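Local coordinates for methionine-binding protein (Coxiella burnetii, PDB 3TQW) that binds methionine in the cleft between its two lobes and probably delivers it to an ABC transporter for uptake, at residues M18-V24 against A219-V225. Sequence-based numbering, arbitrary orientation.
Sequences MEVAKQV and ALHSPAV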
loop_
_atom_site.group_PDB
_atom_site.type_symbol
_atom_site.label_atom_id
_atom_site.label_comp_id
_atom_site.label_asym_id
_atom_site.label_seq_id
_atom_site.Cartn_x
_atom_site.Cartn_y
_atom_site.Cartn_z
HETATM N N MSE A 18 11.180 -8.185 2.406
HETATM C CA MSE A 18 12.069 -8.417 1.273
HETATM C C MSE A 18 13.417 -8.991 1.717
HETATM O O MSE A 18 14.053 -9.736 0.975
HETATM C CB MSE A 18 12.272 -7.141 0.456
HETATM C CG MSE A 18 13.182 -7.331 -0.763
HETATM SE SE MSE A 18 12.478 -8.573 -2.113
HETATM C CE MSE A 18 11.029 -7.465 -2.802
ATOM N N GLU A 19 13.849 -8.654 2.929
ATOM C CA GLU A 19 15.104 -9.204 3.445
ATOM C C GLU A 19 15.000 -10.723 3.571
ATOM O O GLU A 19 15.956 -11.444 3.300
ATOM C CB GLU A 19 15.479 -8.601 4.800
ATOM C CG GLU A 19 16.009 -7.177 4.743
ATOM C CD GLU A 19 17.464 -7.082 4.305
ATOM O OE1 GLU A 19 18.110 -8.131 4.072
ATOM O OE2 GLU A 19 17.960 -5.942 4.198
ATOM N N VAL A 20 13.841 -11.209 3.999
ATOM C CA VAL A 20 13.643 -12.641 4.112
ATOM C C VAL A 20 13.576 -13.255 2.715
ATOM O O VAL A 20 14.141 -14.319 2.459
ATOM C CB VAL A 20 12.373 -12.981 4.919
ATOM C CG1 VAL A 20 12.139 -14.494 4.925
ATOM C CG2 VAL A 20 12.503 -12.457 6.344
ATOM N N ALA A 21 12.901 -12.570 1.804
ATOM C CA ALA A 21 12.813 -13.054 0.429
ATOM C C ALA A 21 14.205 -13.141 -0.192
ATOM O O ALA A 21 14.502 -14.063 -0.956
ATOM C CB ALA A 21 11.910 -12.154 -0.395
ATOM N N LYS A 22 15.063 -12.185 0.153
ATOM C CA LYS A 22 16.433 -12.152 -0.356
ATOM C C LYS A 22 17.240 -13.359 0.114
ATOM O O LYS A 22 18.053 -13.912 -0.637
ATOM C CB LYS A 22 17.115 -10.839 0.062
ATOM C CG LYS A 22 18.645 -10.862 0.080
ATOM C CD LYS A 22 19.170 -9.541 0.664
ATOM C CE LYS A 22 20.660 -9.594 0.962
ATOM N NZ LYS A 22 21.477 -9.543 -0.278
ATOM N N GLN A 23 17.018 -13.769 1.359
ATOM C CA GLN A 23 17.685 -14.939 1.900
ATOM C C GLN A 23 17.220 -16.194 1.179
ATOM O O GLN A 23 18.026 -17.056 0.832
ATOM C CB GLN A 23 17.398 -15.079 3.393
ATOM C CG GLN A 23 17.977 -13.976 4.253
ATOM C CD GLN A 23 17.299 -13.910 5.612
ATOM O OE1 GLN A 23 17.012 -12.824 6.128
ATOM N NE2 GLN A 23 17.023 -15.075 6.191
ATOM N N VAL A 24 15.910 -16.305 0.985
ATOM C CA VAL A 24 15.342 -17.429 0.250
ATOM C C VAL A 24 15.907 -17.459 -1.169
ATOM O O VAL A 24 16.276 -18.516 -1.676
ATOM C CB VAL A 24 13.804 -17.337 0.197
ATOM C CG1 VAL A 24 13.227 -18.332 -0.825
ATOM C CG2 VAL A 24 13.218 -17.582 1.584
ATOM N N ALA A 219 10.054 -16.567 -4.813
ATOM C CA ALA A 219 10.619 -16.471 -3.463
ATOM C C ALA A 219 9.675 -15.752 -2.499
ATOM O O ALA A 219 9.560 -16.129 -1.329
ATOM C CB ALA A 219 11.967 -15.767 -3.498
ATOM N N LEU A 220 9.018 -14.703 -2.991
ATOM C CA LEU A 220 8.062 -13.942 -2.189
ATOM C C LEU A 220 6.807 -14.747 -1.833
ATOM O O LEU A 220 6.040 -14.348 -0.960
ATOM C CB LEU A 220 7.679 -12.636 -2.896
ATOM C CG LEU A 220 8.765 -11.561 -2.828
ATOM C CD1 LEU A 220 8.586 -10.491 -3.912
ATOM C CD2 LEU A 220 8.790 -10.945 -1.435
ATOM N N HIS A 221 6.617 -15.885 -2.499
ATOM C CA HIS A 221 5.537 -16.813 -2.160
ATOM C C HIS A 221 6.029 -18.029 -1.383
ATOM O O HIS A 221 5.265 -18.962 -1.137
ATOM C CB HIS A 221 4.830 -17.294 -3.429
ATOM C CG HIS A 221 4.107 -16.212 -4.165
ATOM N ND1 HIS A 221 4.218 -16.038 -5.528
ATOM C CD2 HIS A 221 3.257 -15.254 -3.729
ATOM C CE1 HIS A 221 3.471 -15.013 -5.899
ATOM N NE2 HIS A 221 2.877 -14.520 -4.827
ATOM N N SER A 222 7.303 -18.036 -1.008
ATOM C CA SER A 222 7.868 -19.181 -0.298
ATOM C C SER A 222 7.276 -19.327 1.102
ATOM O O SER A 222 6.792 -18.355 1.685
ATOM C CB SER A 222 9.381 -19.043 -0.188
ATOM O OG SER A 222 9.719 -17.951 0.651
ATOM N N PRO A 223 7.318 -20.550 1.651
ATOM C CA PRO A 223 6.888 -20.760 3.036
ATOM C C PRO A 223 7.582 -19.800 4.002
ATOM O O PRO A 223 6.920 -19.224 4.862
ATOM C CB PRO A 223 7.320 -22.204 3.316
ATOM C CG PRO A 223 7.251 -22.865 1.982
ATOM C CD PRO A 223 7.682 -21.815 0.987
ATOM N N ALA A 224 8.891 -19.618 3.858
ATOM C CA ALA A 224 9.631 -18.745 4.772
ATOM C C ALA A 224 9.155 -17.287 4.715
ATOM O O ALA A 224 9.065 -16.609 5.746
ATOM C CB ALA A 224 11.129 -18.834 4.510
ATOM N N VAL A 225 8.866 -16.793 3.517
ATOM C CA VAL A 225 8.374 -15.425 3.384
ATOM C C VAL A 225 6.954 -15.298 3.937
ATOM O O VAL A 225 6.620 -14.301 4.579
ATOM C CB VAL A 225 8.448 -14.905 1.932
ATOM C CG1 VAL A 225 7.719 -13.575 1.803
ATOM C CG2 VAL A 225 9.897 -14.729 1.514
#
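V24 and V225 share a torsion pattern that brings them to S222 and A21: in V24, chi1 of 168° sets CG1 opposite the backbone N and CG2 opposite the carbonyl carbon, and chi1 of 171° does the same in V225. Both V24 methyls therefore meet the turn between helices 211-220 and 223-233, CG1 lying against A219 CB at 3.9 Å and CG2 against A224 CB at 3.8 Å, with S222 OG 3.6 Å from V24 CG2. V225 CG2 reaches the backbone of helix 13-29, 3.5 Å from A21 CA, and V20 slides past it in the opposite direction, CG1 4.1 Å from V225 CG2. A21 CB touches L220 CD2 at 3.5 Å. L220 also packs on M57 of strand 55-60, as does selenomethionine M18, whose modelled conformer brings CE near L220 CD1. S222, the N-cap of helix 223-233, has its hydroxyl engaged twice, donating to A219 O (2.7 Å, in the carbonyl plane) and accepting from V225 N. With that hydroxyl satisfied within its own turn, 18-24 and 219-225 meet by apolar contact, joining three helices in one lobe of what the family suggests is a periplasmic binding protein fold; K22 NZ ties helix 13-29 to V33 O by a hydrogen bond.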